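Local coordinates for telomerase reverse transcriptase (Takifugu rubripes, PDB 4LMO), which forms the RNA-binding domain of the telomerase catalytic subunit, the reverse transcriptase that extends chromosome ends by copying a template within the telomerase RNA, at residues S22-R27 / L53-L58; C86-L91 / Y123-E128; I173-C178 / Q199-F204; F221-S226 / N231-Y236. All blocks are in the same frame, centred on the assembly; numbering follows the deposited sequence.

Contact 1. Residues S22-R27 / L53-L58; sequences SFLLNR and LYLNGL
Leu-55 meets both Arg-27 and Leu-24 with a single methyl, CD1. That carbon lies 4.0 Å from Arg-27 CB and 4.1 Å from Arg-27 NE, so it fits inside the bend of the arginine chain and over one face of the guanidinium, displaced toward the rim. The bend is at chi3 (76°), which folds the planar group back over the methyl instead of letting the chain run on straight. Leu-24 CD1 approaches the same Leu-55 CD1 at 4.1 Å. Further out, Arg-27 NH2 comes to 3.8 Å from Asn-56 ND2 at the guanidinium edge; both are donors, and with the two planes turned 42° apart the pair is simple contact. Arginine suits this margin, since its methylenes and flat face pack against leucine while its nitrogens lie at the rim.

Two short 3-10 turns present these side chains. In 53-58 the turn ends in a Schellman motif: Leu-58 N and Gly-57 N bond back to Leu-53 O and Tyr-54 O. Gly-57 takes the left-handed position (phi 111°) that closes the motif, one that glycine, without a CB, adopts readily. In 22-27, Arg-27 N bonds to Leu-24 O at 3.2 Å, which brings the two contacting residues onto one side of the turn. Behind them Asn-26 ties the loop down, its OD1 taking a hydrogen bond from His-83 NE2 and its ND2 giving one to Met-20 O. Leu-24 also rests on Trp-207 of helix 191-220, and Leu-55 on Ile-46 of helix 40-48.

Contact 2. Residues C86-L91 / Y123-E128; sequences CPYSRL and YLFVRE
Leu-91 and Phe-125 bring the short helix 88-93 and helix 119-133 closest, their CA atoms 6.2 Å apart. Phe-125 reaches across the gap with its ring, whose edge meets the Leu-91 carbonyl carbon. Its CG stands opposite the backbone N (chi1 164°), which carries the ring over to the other helix: CD1 lies 4.2 Å from Leu-91 CB, and CE1 lies 3.9 Å from Tyr-88 O, one helical turn earlier. At the tip, Phe-125 CZ meets the edge of the Tyr-88 ring, 4.3 Å from CD2. Phenylalanine suits the place because its long flat ring spans the gap and offers apolar carbons to both Leu-91 and Tyr-88.

This is helix-helix packing within the largely helical RNA-binding domain, and the first helix starts at the contact itself: Pro-87, centre of an inverse gamma turn, is its N-cap. The turn lays Cys-86 SG over the centre of the Tyr-88 ring, 3.7 Å above its plane. The phenol hydroxyl of Tyr-88 is hydrogen-bonded to His-83 ND1.

Toward the outside, Leu-91 CD2 packs on Glu-128 CB at 3.9 Å, the two side chains running at about a right angle. Glu-128 thus gives its aliphatic base to the interface, while its bent chain takes the carboxylate away from Leu-91, toward neighbouring Arg-127.

Contact 3. Residues I173-C178 / Q199-F204; sequences IKVNNC and QILGQF
Leu-201 of helical segment 199-204 touches Ile-173, Val-175 and Cys-178 together. Along the helix, Ile-200 comes first and looks another way, toward Leu-181 and Phe-48.

Next, Leu-201 points toward the loop. Its CG lies opposite the backbone N (chi1 -176°), and the branched end divides the work. CD2 enters the angle between Ile-173 and Val-175, 3.8 Å from Ile-173 CG2 and 4.0 Å from Val-175 CG2; CD1 turns to Cys-178 and lies 3.9 Å from its SG. Leucine suits the place because two methyls at the end of a flexible stem can serve both ends of a curved loop. The curve comes from the 3-10 turn at 175-177, where Cys-178 N bonds to Val-175 O at 3.1 Å, a turn that leaves Cys-178 directed toward the helix. Ile-173, at the other end of the loop, also leans on Leu-147 of helix 142-158.

Beyond Gly-202, Gln-203 gives a hydrogen bond from NE2 to Phe-48 O, and Phe-204 makes a T-shaped stack with Trp-180. The arrangement is an irregular loop packed through one leucine against the long helix 191-220, and the loop belongs to a region that probably interacts with the RNA template.

Contact 4. Residues F221-S226 / N231-Y236; sequences FYATES and NAIRFY
Tyr-236 runs along the neighbouring strand to Thr-224, past Tyr-222. Its CB lies 3.8 Å from Tyr-222 O. The first torsion (-72°) then turns the ring along the sheet, so that CD2 passes the same Tyr-222 O at 4.1 Å and CE2 reaches Thr-224 CG2, also at 4.1 Å, both partners lying at the ring's edge. The tip, OH, is hydrogen-bonded to Leu-113 O. Tyrosine fits: a long apolar ring lines the strand, and a polar end finds a carbonyl beyond it.

Beneath this, the antiparallel strands are joined by two pairs of backbone bonds. Tyr-222 N gives to Tyr-236 O at 2.7 Å, and Tyr-222 O receives the return bond from Tyr-236 N, which stands 42° out of the Tyr-222 carbonyl plane. Thr-224 and Arg-234 are paired in the same two-way fashion. Arg-234 O is gripped twice, by Thr-224 N in its carbonyl plane and by a CA-H...O contact from Ala-223. On the opposite face Ala-223, small enough for a close non-hydrogen-bonded pair, sets CB 3.7 Å from Phe-235 CD2 and 4.0 Å from Ile-233 CG2.

The result is a twisted beta hairpin (strands at 152°) that follows helix 191-220 and leads into helix 238-251. Tyr-222 stacks on Trp-241 of the latter, while Phe-221 and Phe-235 pack on Val-122 of helix 119-133.

Contacts 2 and 4 touch directly: Phe-125 CD2 lies 3.9 Å from Phe-221 CE2. Near them, the disulfide Cys-96 to Cys-117 joins the chain just after 86-91 to the loop that is backbone-bonded to Phe-235 of contact 4. Contacts 1 and 2 come within about 5 Å at their nearest atoms and are bridged by His-83, bonded to Asn-26 in one and Tyr-88 in the other. Contact 3 stands apart, its centre about 33 Å from that of contact 4, yet helix 191-220 runs from it into strand 221-224. The RNA-binding TFLY motif, residues 10-15, precedes contact 1 on helix 6-15, and contact 3 includes part of the probable template-interacting region.

Contact 1. Residues S22-R27 / L53-L58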
# COMPACT_ATOMS: atom_id res chain seq x y z
N SER A 22 2.52 -6.58 9.41
CA SER A 22 3.81 -6.18 8.84
C SER A 22 3.67 -5.15 7.70
O SER A 22 4.63 -4.89 6.97
CB SER A 22 4.60 -7.40 8.37
OG SER A 22 3.88 -8.15 7.42
N PHE A 23 2.48 -4.56 7.57
CA PHE A 23 2.24 -3.49 6.60
C PHE A 23 2.93 -2.20 7.02
O PHE A 23 2.92 -1.84 8.20
CB PHE A 23 0.73 -3.27 6.41
CG PHE A 23 0.39 -2.11 5.51
CD1 PHE A 23 0.71 -2.14 4.16
CD2 PHE A 23 -0.28 -1.00 6.01
CE1 PHE A 23 0.38 -1.08 3.33
CE2 PHE A 23 -0.62 0.06 5.19
CZ PHE A 23 -0.28 0.02 3.85
N LEU A 24 3.51 -1.50 6.04
CA LEU A 24 4.29 -0.28 6.26
C LEU A 24 3.74 0.68 7.33
O LEU A 24 4.48 1.09 8.23
CB LEU A 24 4.50 0.46 4.93
CG LEU A 24 5.13 1.86 4.94
CD1 LEU A 24 6.51 1.89 5.59
CD2 LEU A 24 5.20 2.41 3.52
N LEU A 25 2.47 1.04 7.22
CA LEU A 25 1.87 2.04 8.10
C LEU A 25 1.59 1.52 9.52
O LEU A 25 1.24 2.30 10.41
CB LEU A 25 0.61 2.64 7.47
CG LEU A 25 0.72 3.42 6.15
CD1 LEU A 25 -0.63 3.99 5.77
CD2 LEU A 25 1.77 4.53 6.23
N ASN A 26 1.73 0.21 9.71
CA ASN A 26 1.59 -0.40 11.03
C ASN A 26 2.93 -0.60 11.73
O ASN A 26 2.99 -1.03 12.88
CB ASN A 26 0.84 -1.74 10.94
CG ASN A 26 -0.64 -1.56 10.69
OD1 ASN A 26 -1.21 -0.51 10.98
ND2 ASN A 26 -1.28 -2.60 10.17
N ARG A 27 4.02 -0.28 11.03
CA ARG A 27 5.36 -0.39 11.59
C ARG A 27 5.67 0.76 12.53
O ARG A 27 5.15 1.87 12.37
CB ARG A 27 6.42 -0.48 10.48
CG ARG A 27 6.59 -1.88 9.92
CD ARG A 27 7.33 -1.86 8.59
NE ARG A 27 8.77 -1.64 8.73
CZ ARG A 27 9.61 -1.50 7.71
NH1 ARG A 27 9.16 -1.54 6.46
NH2 ARG A 27 10.90 -1.30 7.93
N LEU A 53 13.74 3.54 5.53
CA LEU A 53 14.78 3.30 6.53
C LEU A 53 14.83 4.36 7.63
O LEU A 53 15.55 4.21 8.63
CB LEU A 53 16.16 3.13 5.87
CG LEU A 53 16.33 1.91 4.95
CD1 LEU A 53 17.62 1.99 4.16
CD2 LEU A 53 16.25 0.61 5.74
N TYR A 54 14.06 5.43 7.44
CA TYR A 54 13.84 6.43 8.47
C TYR A 54 13.31 5.77 9.75
O TYR A 54 13.63 6.20 10.86
CB TYR A 54 12.87 7.51 7.97
CG TYR A 54 12.40 8.47 9.04
CD1 TYR A 54 13.19 9.54 9.44
CD2 TYR A 54 11.16 8.30 9.65
CE1 TYR A 54 12.77 10.41 10.43
CE2 TYR A 54 10.72 9.17 10.64
CZ TYR A 54 11.53 10.22 11.02
OH TYR A 54 11.09 11.08 12.00
N LEU A 55 12.51 4.72 9.58
CA LEU A 55 11.97 3.94 10.70
C LEU A 55 13.06 3.21 11.48
O LEU A 55 12.87 2.86 12.65
CB LEU A 55 10.92 2.93 10.20
CG LEU A 55 9.61 3.49 9.64
CD1 LEU A 55 8.77 2.41 8.98
CD2 LEU A 55 8.81 4.18 10.74
N ASN A 56 14.21 3.00 10.84
CA ASN A 56 15.32 2.28 11.44
C ASN A 56 16.46 3.18 11.91
O ASN A 56 17.50 2.70 12.36
CB ASN A 56 15.84 1.21 10.48
CG ASN A 56 14.79 0.15 10.18
OD1 ASN A 56 14.43 -0.64 11.06
ND2 ASN A 56 14.31 0.13 8.95
N GLY A 57 16.25 4.49 11.80
CA GLY A 57 17.20 5.47 12.32
C GLY A 57 17.95 6.28 11.28
O GLY A 57 18.80 7.09 11.64
N LEU A 58 17.66 6.08 10.00
CA LEU A 58 18.35 6.81 8.94
C LEU A 58 17.99 8.29 8.98
O LEU A 58 16.82 8.66 9.01
CB LEU A 58 18.05 6.21 7.56
CG LEU A 58 18.86 6.73 6.37
CD1 LEU A 58 20.34 6.38 6.48
CD2 LEU A 58 18.28 6.17 5.07

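Contact 2. Residues C86-L91 / Y123-E128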
# COMPACT_ATOMS: atom_id res chain seq x y z
N CYS A 86 -9.29 2.41 9.58
CA CYS A 86 -9.72 1.64 8.42
C CYS A 86 -10.00 0.18 8.78
O CYS A 86 -9.17 -0.47 9.42
CB CYS A 86 -8.68 1.73 7.31
SG CYS A 86 -9.23 1.09 5.71
N PRO A 87 -11.18 -0.34 8.37
CA PRO A 87 -11.57 -1.71 8.70
C PRO A 87 -11.15 -2.70 7.61
O PRO A 87 -12.00 -3.26 6.91
CB PRO A 87 -13.10 -1.60 8.78
CG PRO A 87 -13.46 -0.47 7.86
CD PRO A 87 -12.22 0.35 7.59
N TYR A 88 -9.84 -2.92 7.49
CA TYR A 88 -9.28 -3.71 6.40
C TYR A 88 -9.90 -5.10 6.22
O TYR A 88 -10.11 -5.54 5.09
CB TYR A 88 -7.76 -3.83 6.55
CG TYR A 88 -7.03 -2.54 6.29
CD1 TYR A 88 -6.55 -1.76 7.34
CD2 TYR A 88 -6.82 -2.08 4.98
CE1 TYR A 88 -5.88 -0.57 7.10
CE2 TYR A 88 -6.15 -0.90 4.74
CZ TYR A 88 -5.69 -0.15 5.80
OH TYR A 88 -5.02 1.03 5.55
N SER A 89 -10.20 -5.77 7.33
CA SER A 89 -10.85 -7.07 7.30
C SER A 89 -12.24 -6.99 6.68
O SER A 89 -12.58 -7.81 5.82
CB SER A 89 -10.91 -7.68 8.70
OG SER A 89 -9.62 -8.00 9.17
N ARG A 90 -13.03 -6.00 7.10
CA ARG A 90 -14.35 -5.75 6.52
C ARG A 90 -14.27 -5.51 5.01
O ARG A 90 -15.05 -6.09 4.24
CB ARG A 90 -15.05 -4.56 7.18
CG ARG A 90 -15.73 -4.86 8.51
CD ARG A 90 -16.94 -3.96 8.68
NE ARG A 90 -17.23 -3.65 10.08
CZ ARG A 90 -16.93 -2.50 10.67
NH1 ARG A 90 -16.32 -1.52 10.00
NH2 ARG A 90 -17.23 -2.31 11.95
N LEU A 91 -13.33 -4.67 4.59
CA LEU A 91 -13.15 -4.34 3.18
C LEU A 91 -12.69 -5.53 2.33
O LEU A 91 -13.07 -5.65 1.17
CB LEU A 91 -12.21 -3.14 3.00
CG LEU A 91 -12.75 -1.79 3.48
CD1 LEU A 91 -11.64 -0.74 3.48
CD2 LEU A 91 -13.93 -1.31 2.64
N TYR A 123 -8.24 -5.21 -7.15
CA TYR A 123 -8.43 -3.79 -7.43
C TYR A 123 -9.51 -3.16 -6.55
O TYR A 123 -9.29 -2.10 -5.97
CB TYR A 123 -8.72 -3.52 -8.91
CG TYR A 123 -9.18 -2.11 -9.17
CD1 TYR A 123 -8.28 -1.04 -9.11
CD2 TYR A 123 -10.53 -1.83 -9.43
CE1 TYR A 123 -8.71 0.26 -9.32
CE2 TYR A 123 -10.96 -0.53 -9.64
CZ TYR A 123 -10.04 0.51 -9.58
OH TYR A 123 -10.47 1.80 -9.80
N LEU A 124 -10.68 -3.80 -6.46
CA LEU A 124 -11.79 -3.25 -5.69
C LEU A 124 -11.42 -3.03 -4.23
O LEU A 124 -11.70 -1.97 -3.66
CB LEU A 124 -13.04 -4.14 -5.81
CG LEU A 124 -13.71 -4.24 -7.19
CD1 LEU A 124 -14.73 -5.37 -7.21
CD2 LEU A 124 -14.35 -2.92 -7.61
N PHE A 125 -10.77 -4.02 -3.62
CA PHE A 125 -10.23 -3.90 -2.27
C PHE A 125 -9.26 -2.74 -2.14
O PHE A 125 -9.40 -1.89 -1.25
CB PHE A 125 -9.56 -5.20 -1.82
CG PHE A 125 -8.66 -5.04 -0.62
CD1 PHE A 125 -9.20 -4.77 0.64
CD2 PHE A 125 -7.28 -5.15 -0.75
CE1 PHE A 125 -8.37 -4.61 1.74
CE2 PHE A 125 -6.45 -4.99 0.35
CZ PHE A 125 -7.00 -4.73 1.59
N VAL A 126 -8.26 -2.70 -3.02
CA VAL A 126 -7.25 -1.64 -3.02
C VAL A 126 -7.88 -0.27 -3.29
O VAL A 126 -7.46 0.74 -2.71
CB VAL A 126 -6.10 -1.97 -4.00
CG1 VAL A 126 -5.53 -0.72 -4.66
CG2 VAL A 126 -5.01 -2.76 -3.29
N ARG A 127 -8.90 -0.25 -4.14
CA ARG A 127 -9.63 0.97 -4.47
C ARG A 127 -10.37 1.52 -3.25
O ARG A 127 -10.33 2.73 -3.00
CB ARG A 127 -10.63 0.72 -5.61
CG ARG A 127 -11.18 1.99 -6.24
CD ARG A 127 -12.46 1.71 -7.01
NE ARG A 127 -13.60 1.48 -6.12
CZ ARG A 127 -14.78 1.00 -6.52
NH1 ARG A 127 -15.00 0.70 -7.79
NH2 ARG A 127 -15.74 0.83 -5.63
N GLU A 128 -11.04 0.64 -2.52
CA GLU A 128 -11.77 1.02 -1.31
C GLU A 128 -10.83 1.50 -0.21
O GLU A 128 -11.18 2.40 0.56
CB GLU A 128 -12.65 -0.13 -0.80
CG GLU A 128 -13.83 -0.50 -1.69
CD GLU A 128 -14.69 0.69 -2.07
OE1 GLU A 128 -15.01 1.52 -1.19
OE2 GLU A 128 -15.06 0.80 -3.25

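Contact 3. Residues I173-C178 / Q199-F204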
# COMPACT_ATOMS: atom_id res chain seq x y z
N ILE A 173 -1.92 13.94 -15.37
CA ILE A 173 -2.23 14.43 -14.02
C ILE A 173 -2.00 15.94 -14.01
O ILE A 173 -0.98 16.42 -14.51
CB ILE A 173 -1.36 13.74 -12.94
CG1 ILE A 173 -1.73 12.25 -12.80
CG2 ILE A 173 -1.45 14.46 -11.60
CD1 ILE A 173 -3.06 11.97 -12.10
N LYS A 174 -2.96 16.68 -13.48
CA LYS A 174 -2.84 18.12 -13.35
C LYS A 174 -2.15 18.46 -12.03
O LYS A 174 -2.78 18.46 -10.97
CB LYS A 174 -4.21 18.80 -13.44
CG LYS A 174 -4.92 18.65 -14.78
CD LYS A 174 -6.37 19.11 -14.68
CE LYS A 174 -7.14 18.83 -15.96
NZ LYS A 174 -6.91 19.86 -17.00
N VAL A 175 -0.85 18.74 -12.12
CA VAL A 175 -0.01 19.02 -10.95
C VAL A 175 -0.55 20.18 -10.11
O VAL A 175 -0.60 20.10 -8.88
CB VAL A 175 1.46 19.29 -11.37
CG1 VAL A 175 2.32 19.67 -10.17
CG2 VAL A 175 2.05 18.08 -12.08
N ASN A 176 -0.99 21.24 -10.79
CA ASN A 176 -1.41 22.47 -10.12
C ASN A 176 -2.76 22.38 -9.39
O ASN A 176 -3.11 23.29 -8.64
CB ASN A 176 -1.36 23.66 -11.08
CG ASN A 176 0.07 24.06 -11.43
OD1 ASN A 176 1.01 23.80 -10.68
ND2 ASN A 176 0.23 24.71 -12.58
N ASN A 177 -3.51 21.30 -9.62
CA ASN A 177 -4.72 21.01 -8.85
C ASN A 177 -4.41 20.77 -7.37
O ASN A 177 -5.25 21.00 -6.50
CB ASN A 177 -5.45 19.80 -9.42
CG ASN A 177 -6.16 20.09 -10.73
OD1 ASN A 177 -6.18 21.23 -11.21
ND2 ASN A 177 -6.76 19.07 -11.31
N CYS A 178 -3.19 20.30 -7.10
CA CYS A 178 -2.76 19.99 -5.75
C CYS A 178 -2.20 21.22 -5.06
O CYS A 178 -1.04 21.60 -5.28
CB CYS A 178 -1.71 18.87 -5.77
SG CYS A 178 -2.15 17.45 -6.80
N GLN A 199 8.10 17.09 -9.11
CA GLN A 199 9.02 16.21 -8.39
C GLN A 199 8.40 15.67 -7.09
O GLN A 199 8.47 14.46 -6.83
CB GLN A 199 10.32 16.97 -8.10
CG GLN A 199 11.40 16.17 -7.38
CD GLN A 199 12.65 16.99 -7.11
OE1 GLN A 199 13.30 17.48 -8.05
NE2 GLN A 199 13.00 17.15 -5.84
N ILE A 200 7.81 16.56 -6.29
CA ILE A 200 7.19 16.17 -5.02
C ILE A 200 5.99 15.25 -5.27
O ILE A 200 5.88 14.19 -4.63
CB ILE A 200 6.75 17.39 -4.18
CG1 ILE A 200 7.95 18.28 -3.84
CG2 ILE A 200 6.09 16.94 -2.88
CD1 ILE A 200 7.58 19.68 -3.41
N LEU A 201 5.11 15.64 -6.19
CA LEU A 201 3.94 14.84 -6.52
C LEU A 201 4.31 13.47 -7.09
O LEU A 201 3.62 12.48 -6.84
CB LEU A 201 3.02 15.59 -7.50
CG LEU A 201 1.68 14.92 -7.86
CD1 LEU A 201 0.73 14.88 -6.68
CD2 LEU A 201 1.04 15.63 -9.04
N GLY A 202 5.40 13.43 -7.86
CA GLY A 202 5.95 12.18 -8.35
C GLY A 202 6.26 11.24 -7.20
O GLY A 202 5.78 10.11 -7.18
N GLN A 203 7.03 11.73 -6.23
CA GLN A 203 7.38 10.96 -5.04
C GLN A 203 6.15 10.38 -4.34
O GLN A 203 6.15 9.22 -3.94
CB GLN A 203 8.14 11.82 -4.04
CG GLN A 203 9.62 12.03 -4.34
CD GLN A 203 10.25 13.00 -3.37
OE1 GLN A 203 9.88 14.18 -3.32
NE2 GLN A 203 11.22 12.52 -2.60
N PHE A 204 5.11 11.20 -4.19
CA PHE A 204 3.90 10.80 -3.48
C PHE A 204 3.10 9.76 -4.27
O PHE A 204 2.76 8.71 -3.74
CB PHE A 204 3.04 12.01 -3.12
CG PHE A 204 1.67 11.66 -2.61
CD1 PHE A 204 1.50 11.15 -1.33
CD2 PHE A 204 0.55 11.86 -3.41
CE1 PHE A 204 0.23 10.83 -0.86
CE2 PHE A 204 -0.72 11.54 -2.95
CZ PHE A 204 -0.88 11.02 -1.67

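Contact 4. Residues F221-S226 / N231-Y236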
# COMPACT_ATOMS: atom_id res chain seq x y z
N PHE A 221 -2.47 -10.78 0.56
CA PHE A 221 -2.56 -11.85 -0.43
C PHE A 221 -1.25 -12.59 -0.59
O PHE A 221 -0.19 -12.12 -0.17
CB PHE A 221 -3.00 -11.28 -1.78
CG PHE A 221 -4.34 -10.60 -1.76
CD1 PHE A 221 -5.50 -11.33 -2.00
CD2 PHE A 221 -4.45 -9.24 -1.52
CE1 PHE A 221 -6.75 -10.71 -1.98
CE2 PHE A 221 -5.68 -8.61 -1.50
CZ PHE A 221 -6.83 -9.35 -1.73
N TYR A 222 -1.32 -13.77 -1.21
CA TYR A 222 -0.14 -14.44 -1.72
C TYR A 222 -0.39 -14.88 -3.15
O TYR A 222 -1.31 -15.65 -3.42
CB TYR A 222 0.28 -15.63 -0.85
CG TYR A 222 1.59 -16.25 -1.28
CD1 TYR A 222 2.80 -15.82 -0.74
CD2 TYR A 222 1.63 -17.24 -2.26
CE1 TYR A 222 4.00 -16.38 -1.14
CE2 TYR A 222 2.83 -17.80 -2.67
CZ TYR A 222 4.01 -17.37 -2.11
OH TYR A 222 5.20 -17.93 -2.51
N ALA A 223 0.42 -14.36 -4.07
CA ALA A 223 0.31 -14.73 -5.47
C ALA A 223 1.24 -15.89 -5.80
O ALA A 223 2.38 -15.94 -5.34
CB ALA A 223 0.61 -13.53 -6.36
N THR A 224 0.72 -16.82 -6.60
CA THR A 224 1.49 -17.98 -7.07
C THR A 224 1.27 -18.18 -8.57
O THR A 224 0.25 -17.76 -9.12
CB THR A 224 1.16 -19.26 -6.27
OG1 THR A 224 2.06 -20.31 -6.63
CG2 THR A 224 -0.28 -19.72 -6.51
N GLU A 225 2.23 -18.83 -9.23
CA GLU A 225 2.24 -18.94 -10.70
C GLU A 225 1.69 -20.26 -11.23
O GLU A 225 1.82 -20.56 -12.42
CB GLU A 225 3.66 -18.72 -11.24
CG GLU A 225 4.70 -19.70 -10.72
CD GLU A 225 6.10 -19.41 -11.22
OE1 GLU A 225 6.31 -18.40 -11.93
OE2 GLU A 225 7.01 -20.20 -10.89
N SER A 226 1.07 -21.05 -10.36
CA SER A 226 0.54 -22.36 -10.75
C SER A 226 -0.87 -22.21 -11.38
O SER A 226 -1.11 -21.23 -12.09
CB SER A 226 0.58 -23.31 -9.55
OG SER A 226 1.88 -23.35 -8.98
N ASN A 231 0.13 -20.22 -18.59
CA ASN A 231 0.53 -19.57 -17.35
C ASN A 231 -0.50 -18.56 -16.87
O ASN A 231 -1.06 -17.80 -17.66
CB ASN A 231 1.89 -18.87 -17.51
CG ASN A 231 3.05 -19.84 -17.46
OD1 ASN A 231 3.30 -20.48 -16.44
ND2 ASN A 231 3.79 -19.94 -18.56
N ALA A 232 -0.75 -18.55 -15.56
CA ALA A 232 -1.68 -17.62 -14.94
C ALA A 232 -1.27 -17.31 -13.50
O ALA A 232 -0.88 -18.22 -12.75
CB ALA A 232 -3.10 -18.16 -14.98
N ILE A 233 -1.36 -16.04 -13.12
CA ILE A 233 -1.09 -15.61 -11.75
C ILE A 233 -2.38 -15.61 -10.93
O ILE A 233 -3.36 -14.96 -11.30
CB ILE A 233 -0.43 -14.20 -11.71
CG1 ILE A 233 0.87 -14.18 -12.52
CG2 ILE A 233 -0.19 -13.74 -10.27
CD1 ILE A 233 1.91 -15.21 -12.09
N ARG A 234 -2.37 -16.36 -9.83
CA ARG A 234 -3.51 -16.43 -8.91
C ARG A 234 -3.19 -15.73 -7.59
O ARG A 234 -2.16 -16.00 -6.98
CB ARG A 234 -3.91 -17.88 -8.65
CG ARG A 234 -4.61 -18.57 -9.81
CD ARG A 234 -4.97 -20.00 -9.46
NE ARG A 234 -5.77 -20.66 -10.50
CZ ARG A 234 -6.27 -21.89 -10.41
NH1 ARG A 234 -6.07 -22.62 -9.32
NH2 ARG A 234 -6.98 -22.39 -11.41
N PHE A 235 -4.09 -14.85 -7.16
CA PHE A 235 -3.98 -14.20 -5.85
C PHE A 235 -4.86 -14.90 -4.83
O PHE A 235 -6.08 -14.91 -4.96
CB PHE A 235 -4.43 -12.73 -5.93
CG PHE A 235 -3.53 -11.86 -6.76
CD1 PHE A 235 -3.85 -11.56 -8.07
CD2 PHE A 235 -2.38 -11.31 -6.21
CE1 PHE A 235 -3.03 -10.74 -8.84
CE2 PHE A 235 -1.55 -10.49 -6.96
CZ PHE A 235 -1.88 -10.21 -8.28
N TYR A 236 -4.25 -15.47 -3.79
CA TYR A 236 -5.01 -16.02 -2.68
C TYR A 236 -4.96 -15.08 -1.48
O TYR A 236 -3.89 -14.59 -1.13
CB TYR A 236 -4.45 -17.39 -2.27
CG TYR A 236 -4.73 -18.52 -3.23
CD1 TYR A 236 -5.86 -19.33 -3.08
CD2 TYR A 236 -3.87 -18.78 -4.30
CE1 TYR A 236 -6.12 -20.36 -3.97
CE2 TYR A 236 -4.12 -19.81 -5.19
CZ TYR A 236 -5.24 -20.60 -5.02
OH TYR A 236 -5.48 -21.62 -5.91